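Local coordinates for protein trichosurin (PDB 2RA6) that probably binds and carries small molecules as a homodimeric lipocalin of possum milk whey, and here holds 4-ethylphenol, at residues B[26-31]-B[129-134]; B[85-90]-B[100-105]; B[34-39]-B[121-126]; B[48-53]-B[158-163]. The protein carries 1 engineered substitution. All blocks are in the same frame, centred on the assembly; numbering follows the deposited sequence.

Interaction 1. Residues B[26-31]-B[129-134]. With ZN (zinc ion), chain K.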
# COMPACT_ATOMS: atom_id res chain seq x y z
N ARG B 26 -19.58 11.77 6.39
CA ARG B 26 -20.56 12.74 5.92
C ARG B 26 -19.99 13.70 4.87
O ARG B 26 -19.49 13.27 3.84
CB ARG B 26 -21.13 13.53 7.09
CG ARG B 26 -20.11 13.93 8.14
CD ARG B 26 -20.77 14.79 9.21
NE ARG B 26 -19.90 15.01 10.36
CZ ARG B 26 -19.55 14.06 11.23
NH1 ARG B 26 -20.00 12.82 11.08
NH2 ARG B 26 -18.76 14.36 12.25
N HIS B 27 -20.08 15.00 5.17
CA HIS B 27 -19.63 16.10 4.31
C HIS B 27 -18.11 16.22 4.17
O HIS B 27 -17.42 16.47 5.16
CB HIS B 27 -20.16 17.41 4.90
CG HIS B 27 -20.11 18.58 3.95
ND1 HIS B 27 -21.11 18.84 3.04
CD2 HIS B 27 -19.19 19.56 3.81
CE1 HIS B 27 -20.81 19.94 2.37
NE2 HIS B 27 -19.65 20.40 2.82
N TRP B 28 -17.59 16.06 2.96
CA TRP B 28 -16.15 16.18 2.72
C TRP B 28 -15.83 16.95 1.45
O TRP B 28 -16.67 17.09 0.56
CB TRP B 28 -15.49 14.80 2.62
CG TRP B 28 -15.51 14.02 3.89
CD1 TRP B 28 -16.32 12.97 4.19
CD2 TRP B 28 -14.68 14.24 5.03
NE1 TRP B 28 -16.05 12.51 5.46
CE2 TRP B 28 -15.05 13.27 6.00
CE3 TRP B 28 -13.66 15.15 5.34
CZ2 TRP B 28 -14.43 13.19 7.25
CZ3 TRP B 28 -13.05 15.07 6.59
CH2 TRP B 28 -13.44 14.10 7.53
N HIS B 29 -14.59 17.44 1.38
CA HIS B 29 -14.07 18.17 0.22
C HIS B 29 -12.67 17.65 -0.08
O HIS B 29 -11.89 17.38 0.83
CB HIS B 29 -13.91 19.66 0.52
CG HIS B 29 -15.20 20.40 0.65
ND1 HIS B 29 -15.74 21.13 -0.39
CD2 HIS B 29 -16.06 20.54 1.69
CE1 HIS B 29 -16.88 21.67 0.00
NE2 HIS B 29 -17.09 21.33 1.26
N THR B 30 -12.34 17.51 -1.36
CA THR B 30 -10.99 17.09 -1.71
C THR B 30 -10.14 18.36 -1.65
O THR B 30 -10.46 19.35 -2.30
CB THR B 30 -10.94 16.48 -3.11
OG1 THR B 30 -11.67 15.24 -3.12
CG2 THR B 30 -9.49 16.21 -3.53
N VAL B 31 -9.06 18.32 -0.88
CA VAL B 31 -8.19 19.48 -0.71
C VAL B 31 -6.84 19.29 -1.40
O VAL B 31 -6.34 20.22 -2.04
CB VAL B 31 -7.99 19.76 0.78
CG1 VAL B 31 -7.10 20.98 0.97
CG2 VAL B 31 -9.36 20.00 1.44
N PHE B 129 -8.72 14.93 2.48
CA PHE B 129 -10.06 15.52 2.53
C PHE B 129 -10.24 16.40 3.75
O PHE B 129 -9.72 16.11 4.83
CB PHE B 129 -11.15 14.45 2.63
CG PHE B 129 -11.19 13.48 1.48
CD1 PHE B 129 -10.64 13.80 0.24
CD2 PHE B 129 -11.85 12.27 1.64
CE1 PHE B 129 -10.76 12.91 -0.83
CE2 PHE B 129 -11.97 11.38 0.58
CZ PHE B 129 -11.42 11.70 -0.66
N GLY B 130 -11.01 17.47 3.57
CA GLY B 130 -11.30 18.39 4.66
C GLY B 130 -12.80 18.57 4.80
O GLY B 130 -13.57 18.25 3.88
N ARG B 131 -13.23 19.07 5.96
CA ARG B 131 -14.65 19.32 6.21
C ARG B 131 -15.13 20.49 5.37
O ARG B 131 -16.33 20.62 5.08
CB ARG B 131 -14.90 19.63 7.69
CG ARG B 131 -14.83 18.43 8.60
CD ARG B 131 -15.77 17.34 8.12
NE ARG B 131 -15.91 16.27 9.11
CZ ARG B 131 -16.63 15.18 8.92
NH1 ARG B 131 -17.29 15.00 7.78
NH2 ARG B 131 -16.71 14.26 9.88
N THR B 132 -14.19 21.35 4.99
CA THR B 132 -14.47 22.52 4.17
C THR B 132 -13.48 22.49 2.99
O THR B 132 -12.59 21.63 2.94
CB THR B 132 -14.32 23.84 4.98
OG1 THR B 132 -12.94 24.07 5.29
CG2 THR B 132 -15.12 23.75 6.29
N PRO B 133 -13.62 23.43 2.04
CA PRO B 133 -12.75 23.49 0.86
C PRO B 133 -11.24 23.55 1.07
O PRO B 133 -10.48 23.25 0.15
CB PRO B 133 -13.26 24.71 0.11
CG PRO B 133 -14.70 24.75 0.49
CD PRO B 133 -14.64 24.49 1.96
N ASN B 134 -10.80 23.95 2.25
CA ASN B 134 -9.36 24.06 2.50
C ASN B 134 -9.02 23.46 3.86
O ASN B 134 -9.90 23.16 4.66
CB ASN B 134 -8.94 25.53 2.46
CG ASN B 134 -7.51 25.73 1.97
OD1 ASN B 134 -6.67 24.82 2.05
ND2 ASN B 134 -7.22 26.93 1.48
ZN ZN K . -18.65 22.02 2.29
O HOH W 1 -11.30 21.98 -2.22

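Interaction 2. Residues B[85-90]-B[100-105]. Engineered in segment 100-105: E102 (natural residue Gly).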
# COMPACT_ATOMS: atom_id res chain seq x y z
N GLU B 85 -9.14 -6.37 7.97
CA GLU B 85 -8.29 -5.40 8.66
C GLU B 85 -8.96 -4.04 8.76
O GLU B 85 -9.46 -3.51 7.77
CB GLU B 85 -6.95 -5.26 7.92
CG GLU B 85 -6.10 -6.52 7.90
CD GLU B 85 -5.46 -6.83 9.24
OE1 GLU B 85 -6.19 -6.92 10.25
OE2 GLU B 85 -4.22 -6.98 9.29
N ALA B 86 -8.98 -3.48 9.96
CA ALA B 86 -9.59 -2.18 10.17
C ALA B 86 -8.87 -1.14 9.32
O ALA B 86 -7.69 -1.29 9.00
CB ALA B 86 -9.52 -1.79 11.64
N ARG B 87 -9.60 -0.09 8.96
CA ARG B 87 -9.09 1.02 8.15
C ARG B 87 -8.58 0.62 6.77
O ARG B 87 -8.05 1.46 6.04
CB ARG B 87 -8.00 1.78 8.92
CG ARG B 87 -6.62 1.17 8.83
CD ARG B 87 -5.64 1.91 9.74
NE ARG B 87 -4.29 1.36 9.62
CZ ARG B 87 -3.56 1.44 8.51
NH1 ARG B 87 -4.04 2.04 7.43
NH2 ARG B 87 -2.34 0.91 8.49
N GLN B 88 -8.74 -0.65 6.41
CA GLN B 88 -8.33 -1.11 5.08
C GLN B 88 -9.58 -1.49 4.31
O GLN B 88 -10.45 -2.19 4.82
CB GLN B 88 -7.41 -2.33 5.18
CG GLN B 88 -6.76 -2.68 3.85
CD GLN B 88 -5.92 -3.94 3.93
OE1 GLN B 88 -5.28 -4.21 4.94
NE2 GLN B 88 -5.90 -4.71 2.84
N PHE B 89 -9.67 -1.03 3.06
CA PHE B 89 -10.82 -1.31 2.22
C PHE B 89 -10.40 -1.77 0.84
O PHE B 89 -9.24 -1.63 0.46
CB PHE B 89 -11.68 -0.04 2.09
CG PHE B 89 -12.09 0.54 3.40
CD1 PHE B 89 -13.30 0.19 3.99
CD2 PHE B 89 -11.26 1.43 4.07
CE1 PHE B 89 -13.67 0.70 5.23
CE2 PHE B 89 -11.61 1.95 5.31
CZ PHE B 89 -12.82 1.59 5.89
N LYS B 90 -11.34 -2.36 0.12
CA LYS B 90 -11.09 -2.82 -1.24
C LYS B 90 -12.03 -2.06 -2.17
O LYS B 90 -13.22 -1.92 -1.89
CB LYS B 90 -11.32 -4.33 -1.35
CG LYS B 90 -12.64 -4.81 -0.79
CD LYS B 90 -12.72 -6.33 -0.81
CE LYS B 90 -13.99 -6.83 -0.15
NZ LYS B 90 -14.08 -8.31 -0.19
N TYR B 100 -6.34 2.57 2.17
CA TYR B 100 -6.06 2.70 3.59
C TYR B 100 -6.46 4.08 4.10
O TYR B 100 -6.15 5.10 3.49
CB TYR B 100 -4.57 2.47 3.88
CG TYR B 100 -4.09 1.06 3.65
CD1 TYR B 100 -3.70 0.63 2.38
CD2 TYR B 100 -4.02 0.15 4.70
CE1 TYR B 100 -3.26 -0.67 2.16
CE2 TYR B 100 -3.58 -1.16 4.50
CZ TYR B 100 -3.21 -1.56 3.23
OH TYR B 100 -2.77 -2.85 3.02
N TYR B 101 -7.17 4.09 5.22
CA TYR B 101 -7.62 5.33 5.84
C TYR B 101 -6.73 5.68 7.03
O TYR B 101 -6.34 4.80 7.80
CB TYR B 101 -9.06 5.18 6.33
CG TYR B 101 -9.49 6.23 7.34
CD1 TYR B 101 -9.77 7.53 6.94
CD2 TYR B 101 -9.61 5.91 8.69
CE1 TYR B 101 -10.16 8.50 7.86
CE2 TYR B 101 -10.00 6.87 9.62
CZ TYR B 101 -10.28 8.15 9.20
OH TYR B 101 -10.70 9.10 10.11
N GLU B 102 -6.41 6.97 7.17
CA GLU B 102 -5.60 7.46 8.29
C GLU B 102 -6.04 8.87 8.67
O GLU B 102 -6.46 9.65 7.81
CB GLU B 102 -4.12 7.53 7.89
CG GLU B 102 -3.51 6.25 7.31
CD GLU B 102 -2.04 6.41 6.98
OE1 GLU B 102 -1.66 7.45 6.39
OE2 GLU B 102 -1.25 5.49 7.29
N SER B 103 -5.93 9.20 9.95
CA SER B 103 -6.24 10.55 10.44
C SER B 103 -6.01 10.69 11.94
O SER B 103 -6.55 9.93 12.73
CB SER B 103 -7.69 10.97 10.15
OG SER B 103 -7.89 12.30 10.64
N SER B 104 -5.21 11.69 12.30
CA SER B 104 -4.91 11.96 13.69
C SER B 104 -6.02 12.86 14.25
O SER B 104 -6.17 13.00 15.46
CB SER B 104 -3.56 12.66 13.82
OG SER B 104 -3.52 13.89 13.12
N LYS B 105 -6.79 13.46 13.35
CA LYS B 105 -7.90 14.34 13.70
C LYS B 105 -9.07 13.99 12.78
O LYS B 105 -9.38 14.73 11.85
CB LYS B 105 -7.50 15.80 13.54
CG LYS B 105 -6.48 16.27 14.57
CD LYS B 105 -6.13 17.74 14.39
CE LYS B 105 -5.20 17.95 13.21
NZ LYS B 105 -3.89 17.27 13.42
O HOH W 2 -2.10 3.24 6.27
O HOH W 3 -2.79 -4.63 5.37

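Interaction 3. Residues B[34-39]-B[121-126]. With ZN (zinc ion), chain L.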
# COMPACT_ATOMS: atom_id res chain seq x y z
N ALA B 34 -2.31 13.63 -4.61
CA ALA B 34 -0.90 13.37 -4.87
C ALA B 34 -0.81 11.98 -5.46
O ALA B 34 -1.59 11.10 -5.10
CB ALA B 34 -0.09 13.47 -3.59
N SER B 35 0.11 11.79 -6.39
CA SER B 35 0.23 10.48 -7.01
C SER B 35 1.60 10.22 -7.57
O SER B 35 2.33 11.15 -7.90
CB SER B 35 -0.79 10.33 -8.13
OG SER B 35 -0.71 9.04 -8.74
N SER B 36 1.93 8.94 -7.67
CA SER B 36 3.20 8.51 -8.23
C SER B 36 3.16 8.79 -9.74
O SER B 36 4.21 8.91 -10.37
CB SER B 36 3.41 7.02 -7.95
OG SER B 36 2.27 6.26 -8.29
N ASP B 37 1.96 8.90 -10.29
CA ASP B 37 1.77 9.20 -11.71
C ASP B 37 0.85 10.41 -11.79
O ASP B 37 -0.37 10.29 -11.63
CB ASP B 37 1.13 8.02 -12.44
CG ASP B 37 1.13 8.20 -13.95
OD1 ASP B 37 0.91 9.34 -14.42
OD2 ASP B 37 1.34 7.20 -14.67
N ARG B 38 1.43 11.58 -12.05
CA ARG B 38 0.65 12.81 -12.10
C ARG B 38 -0.51 12.80 -13.09
O ARG B 38 -1.52 13.45 -12.85
CB ARG B 38 1.56 14.02 -12.39
CG ARG B 38 0.84 15.35 -12.22
CD ARG B 38 1.78 16.45 -11.76
NE ARG B 38 2.80 16.79 -12.75
CZ ARG B 38 2.61 17.60 -13.79
NH1 ARG B 38 1.43 18.17 -13.97
NH2 ARG B 38 3.60 17.84 -14.64
N SER B 39 -0.37 12.08 -14.20
CA SER B 39 -1.45 12.04 -15.19
C SER B 39 -2.73 11.50 -14.57
O SER B 39 -3.83 11.82 -15.02
CB SER B 39 -1.05 11.19 -16.40
OG SER B 39 -1.14 9.81 -16.12
N LYS B 121 0.36 -2.90 -13.21
CA LYS B 121 1.21 -1.83 -12.70
C LYS B 121 0.63 -1.26 -11.42
O LYS B 121 -0.59 -1.13 -11.28
CB LYS B 121 1.36 -0.70 -13.72
CG LYS B 121 2.31 0.39 -13.27
CD LYS B 121 2.42 1.52 -14.28
CE LYS B 121 3.34 2.61 -13.77
NZ LYS B 121 3.46 3.75 -14.74
N VAL B 122 1.50 -0.91 -10.48
CA VAL B 122 1.06 -0.35 -9.21
C VAL B 122 1.32 1.15 -9.15
O VAL B 122 2.38 1.63 -9.56
CB VAL B 122 1.80 -0.98 -8.02
CG1 VAL B 122 1.21 -0.47 -6.71
CG2 VAL B 122 1.73 -2.49 -8.09
N ASN B 123 0.33 1.88 -8.66
CA ASN B 123 0.48 3.31 -8.48
C ASN B 123 -0.11 3.68 -7.16
O ASN B 123 -0.96 2.97 -6.62
CB ASN B 123 -0.20 4.11 -9.59
CG ASN B 123 0.72 4.38 -10.76
OD1 ASN B 123 1.76 5.05 -10.62
ND2 ASN B 123 0.37 3.85 -11.90
N VAL B 124 0.36 4.79 -6.60
CA VAL B 124 -0.19 5.24 -5.34
C VAL B 124 -0.84 6.59 -5.57
O VAL B 124 -0.30 7.46 -6.26
CB VAL B 124 0.91 5.35 -4.26
CG1 VAL B 124 1.94 6.40 -4.65
CG2 VAL B 124 0.27 5.70 -2.92
N VAL B 125 -2.04 6.74 -5.03
CA VAL B 125 -2.77 7.99 -5.13
C VAL B 125 -3.17 8.31 -3.70
O VAL B 125 -3.82 7.51 -3.03
CB VAL B 125 -4.05 7.86 -6.00
CG1 VAL B 125 -4.78 9.19 -6.05
CG2 VAL B 125 -3.68 7.42 -7.41
N ALA B 126 -2.75 9.48 -3.23
CA ALA B 126 -3.06 9.90 -1.88
C ALA B 126 -4.07 11.04 -1.95
O ALA B 126 -3.94 11.95 -2.76
CB ALA B 126 -1.79 10.36 -1.17
ZN ZN L . 1.18 7.23 -16.66
O HOH W 4 0.92 4.56 -14.18

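Interaction 4. Residues B[48-53]-B[158-163]. With IPA (isopropyl alcohol), chain R.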
# COMPACT_ATOMS: atom_id res chain seq x y z
N ARG B 48 -8.88 12.04 -10.73
CA ARG B 48 -9.16 13.44 -10.45
C ARG B 48 -10.65 13.51 -10.18
O ARG B 48 -11.44 13.95 -11.03
CB ARG B 48 -8.78 14.34 -11.63
CG ARG B 48 -8.83 15.82 -11.26
CD ARG B 48 -8.40 16.72 -12.41
NE ARG B 48 -8.50 18.14 -12.06
CZ ARG B 48 -7.60 18.81 -11.35
NH1 ARG B 48 -6.50 18.20 -10.92
NH2 ARG B 48 -7.79 20.09 -11.07
N ASN B 49 -11.03 13.06 -8.99
CA ASN B 49 -12.42 13.06 -8.57
C ASN B 49 -12.49 13.86 -7.29
O ASN B 49 -11.57 13.83 -6.47
CB ASN B 49 -12.90 11.62 -8.34
CG ASN B 49 -12.69 10.74 -9.55
OD1 ASN B 49 -13.12 11.06 -10.65
ND2 ASN B 49 -12.02 9.61 -9.34
N PHE B 50 -13.58 14.59 -7.13
CA PHE B 50 -13.76 15.46 -5.98
C PHE B 50 -14.85 14.91 -5.07
O PHE B 50 -16.02 14.89 -5.43
CB PHE B 50 -14.13 16.84 -6.48
CG PHE B 50 -13.26 17.32 -7.60
CD1 PHE B 50 -11.94 17.68 -7.36
CD2 PHE B 50 -13.74 17.37 -8.90
CE1 PHE B 50 -11.11 18.08 -8.40
CE2 PHE B 50 -12.92 17.77 -9.96
CZ PHE B 50 -11.60 18.12 -9.70
N ILE B 51 -14.45 14.47 -3.88
CA ILE B 51 -15.40 13.90 -2.93
C ILE B 51 -16.44 14.93 -2.50
O ILE B 51 -16.15 16.12 -2.38
CB ILE B 51 -14.67 13.33 -1.69
CG1 ILE B 51 -15.64 12.55 -0.81
CG2 ILE B 51 -14.05 14.46 -0.88
CD1 ILE B 51 -16.13 11.25 -1.43
N GLN B 52 -17.67 14.45 -2.30
CA GLN B 52 -18.76 15.31 -1.85
C GLN B 52 -19.25 14.78 -0.50
O GLN B 52 -19.54 15.55 0.42
CB GLN B 52 -19.92 15.30 -2.86
CG GLN B 52 -19.52 15.69 -4.29
CD GLN B 52 -18.98 17.11 -4.40
OE1 GLN B 52 -19.66 18.08 -4.05
NE2 GLN B 52 -17.76 17.24 -4.89
N ASN B 53 -19.34 13.46 -0.38
CA ASN B 53 -19.77 12.86 0.87
C ASN B 53 -19.46 11.38 0.97
O ASN B 53 -19.27 10.70 -0.04
CB ASN B 53 -21.26 13.10 1.09
CG ASN B 53 -22.10 12.69 -0.09
OD1 ASN B 53 -22.16 11.52 -0.46
ND2 ASN B 53 -22.76 13.67 -0.71
N LEU B 158 -0.96 18.06 -6.02
CA LEU B 158 -1.86 19.08 -6.53
C LEU B 158 -2.78 19.56 -5.42
O LEU B 158 -3.65 18.82 -4.97
CB LEU B 158 -2.70 18.53 -7.68
CG LEU B 158 -1.93 18.07 -8.92
CD1 LEU B 158 -2.90 17.54 -9.96
CD2 LEU B 158 -1.13 19.24 -9.48
N ASP B 159 -2.58 20.79 -4.97
CA ASP B 159 -3.42 21.37 -3.93
C ASP B 159 -4.56 21.99 -4.72
O ASP B 159 -4.38 23.02 -5.37
CB ASP B 159 -2.65 22.47 -3.19
CG ASP B 159 -3.46 23.11 -2.08
OD1 ASP B 159 -4.70 23.10 -2.16
OD2 ASP B 159 -2.85 23.63 -1.13
N ILE B 160 -5.74 21.38 -4.68
CA ILE B 160 -6.85 21.92 -5.46
C ILE B 160 -7.73 22.91 -4.70
O ILE B 160 -8.75 23.36 -5.23
CB ILE B 160 -7.74 20.81 -6.04
CG1 ILE B 160 -8.40 20.04 -4.90
CG2 ILE B 160 -6.91 19.90 -6.94
CD1 ILE B 160 -9.53 19.15 -5.37
N SER B 161 -7.33 23.24 -3.48
CA SER B 161 -8.10 24.20 -2.69
C SER B 161 -7.98 25.56 -3.35
O SER B 161 -8.79 26.46 -3.12
CB SER B 161 -7.55 24.28 -1.27
OG SER B 161 -6.27 24.90 -1.26
N GLU B 162 -6.96 25.71 -4.19
CA GLU B 162 -6.68 26.96 -4.88
C GLU B 162 -7.12 26.97 -6.34
O GLU B 162 -6.67 27.80 -7.12
CB GLU B 162 -5.19 27.27 -4.80
CG GLU B 162 -4.30 26.13 -5.26
CD GLU B 162 -2.85 26.33 -4.86
OE1 GLU B 162 -2.58 26.49 -3.65
OE2 GLU B 162 -1.97 26.31 -5.76
N VAL B 163 -8.01 26.04 -6.71
CA VAL B 163 -8.49 25.97 -8.09
C VAL B 163 -10.00 25.76 -8.12
O VAL B 163 -10.58 25.17 -7.21
CB VAL B 163 -7.80 24.82 -8.86
CG1 VAL B 163 -8.22 23.48 -8.29
CG2 VAL B 163 -8.13 24.91 -10.34
C1 IPA R . -11.73 7.09 -7.12
C2 IPA R . -10.88 8.06 -6.38
C3 IPA R . -11.59 7.76 -5.10
O2 IPA R . -10.99 9.42 -6.83

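Interaction 1. Residues B[26-31]-B[129-134]
This contact is the tryptophan-arginine pair of the lipocalin fold, in which R131, just after strand 121-130, lies over W28, just before strand 29-35. The R131 guanidinium rests flat on the six-membered ring of W28, with planes 12° apart and CZ 3.8 Å from the ring centroid. R131 CD sits over that ring face. The side chain turns back at chi2 (-55°), which sends CD toward the indole. In the plane of the guanidinium, NH1 donates to H27 O at 3.0 Å, from above the carbonyl plane. R26 covers the other guanidinium face, although R26 NH2 and R131 NH2 are like-charged and only 3.1 Å apart. An alanine in place of R131 would take the guanidinium off the W28 ring and probably leave H27 O without this donor. The strands are antiparallel, and H29 and G130 form a hydrogen-bonded pair through both backbone N-H groups. F129 belongs to the 4-ethylphenol pocket, and its ring is near T30 OG1, which accepts from I51 N. H27 NE2 and H29 NE2 bind the zinc ion, each at 2.0 Å, with two further ligands from outside these segments. Beside it, P133 CD lies over the H29 ring, 4.0 Å from the centroid.

Interaction 2. Residues B[85-90]-B[100-105]
This is an antiparallel strand pairing at the open end of the hairpin 88-92/96-102, where Q88 faces Y100 and R87 faces Y101. Q88 and Y100 are a non-hydrogen-bonded pair. Their side chains run side by side and point the same way. Q88 CG sits over one face of the Y100 ring, 4.0 Å from its centroid. Q88 has CG anti to the backbone N (chi1 -169°), which brings CG over the tyrosine. A water takes a proton from Y100 OH at 2.9 Å and gives one to Q88 OE1 at 2.6 Å. R87 NH1 comes to the edge of the same ring, 3.3 Å from Y100 CD2. A second water connects R87 NH1, by a weak bond, to OE2 of the engineered residue E102. Y101 N donates to R87 O at 2.9 Å. Y101 O is buried by this contact and has no polar partner in the model. Across the dimer interface, Y100 stacks on Y100 of the second subunit, and Q88 NE2 of that subunit bonds to E102 OE2. An alanine at Y100 would probably leave Q88 CG without its ring face and the water without its hydroxyl, and would break the stack between subunits. R87, with positive phi (60°), is the third residue of a type II turn from E85 to Q88 that leads into this beta hairpin of the lipocalin barrel.

Interaction 3. Residues B[34-39]-B[121-126]
D37 starts close to N123 and ends on a zinc ion. Its CB lies 3.5 Å from N123 OD1. CG is anti to the backbone N (chi1 -171°), and the carboxylate then divides its two oxygens. D37 OD1 stays with its own segment and accepts from S39 OG at 2.7 Å, met from above the carboxylate plane. D37 OD2 binds the zinc ion at 2.0 Å, where a further ligand comes from outside both segments. D37 OD2 also accepts from a water that is held by K121 NZ and N123 ND2 as well. K121 NZ itself stays 4.0 Å from D37 OD2, so the two charges meet through the water and would probably still favour each other.

The next residue back, S36, does the joining. S36 OG gives its proton to a lone pair of N123 OD1 at 2.7 Å and accepts from V124 N at 2.9 Å. The hydroxyl thus serves V124 N where a regular ladder would use the carbonyl of S36. V124 O takes S36 N. S35 OG accepts from D37 N, an ST turn, at the point where the chain leaves the strand. Before the turn, A34 and A126 form a hydrogen-bonded antiparallel pair, with A126 N reaching A34 O at 2.7 Å.

The pairing joins strands 29-35 and 121-130 of the barrel. Helix 137-148 packs on it, with F147 against A34 and F143 against A126. Strand 109-118 flanks the other edge of strand 121-130, and V122 of the second subunit packs on S36 and V124.

Interaction 4. Residues B[48-53]-B[158-163]
F50 and I160 meet where strand 49-57 of the lipocalin barrel passes close to segment 158-163, whose start lies in strand 157-159. The contact is made by side chains, with the nearest CA atoms of the two segments more than 9 Å apart.

The apolar part is one tight touch. I160 CD1 comes to the edge of the F50 ring, 3.5 Å from CD1. I160 has CG1 between the backbone N and the carbonyl carbon (chi1 64°), and CD1 continues from it toward the phenylalanine. The F50 ring also stacks on H165, next to C166 of the C73-C166 disulfide.

R48 meets apolar carbons. Its chain is extended from CG to NE. L158 CD1 touches the guanidinium near its plane, 3.8 Å from R48 NH1. I160 CG2 and V163 CG1 stand farther off, near R48 NH2. Two of the R48 nitrogens have partners outside these segments: NE in a salt bridge with E43 and NH1 in a bond to I41 O.

Local bonds shape each segment. D159 OD1 accepts from S161 N at 2.9 Å, an Asx turn, and also from S161 OG. Q52 and N53 both face F64 in a classic beta bulge, and Q52 NE2 donates to F50 O at 3.0 Å.

An isopropyl alcohol, probably from the crystallisation liquor, sits beside N49. N49 ND2 donates to its O2 at 2.7 Å, in a nearly straight bond (165°).

In the fold
Interactions 1 and 4 are neighbours, with centres about 8 Å apart. V31 O and I160 N, 2.9 Å apart, probably bond between them, and T30 OG1 takes I51 N. Strand 29-35 thus has contacts with both 49-57 and 157-159. Interactions 1 and 3 use the same two strands, 29-35 and 121-130, but lie on opposite sides of the chain's centre, about 21 Å apart between centres. Each supplies one or two ligands to its own zinc ion. Interaction 2 is about 17 Å from interaction 1 between centres. With interaction 3 it reaches the second subunit. By nearest atoms, the 4-ethylphenol lies about 3 Å from the F129 side chain and about 7 Å from that of F89.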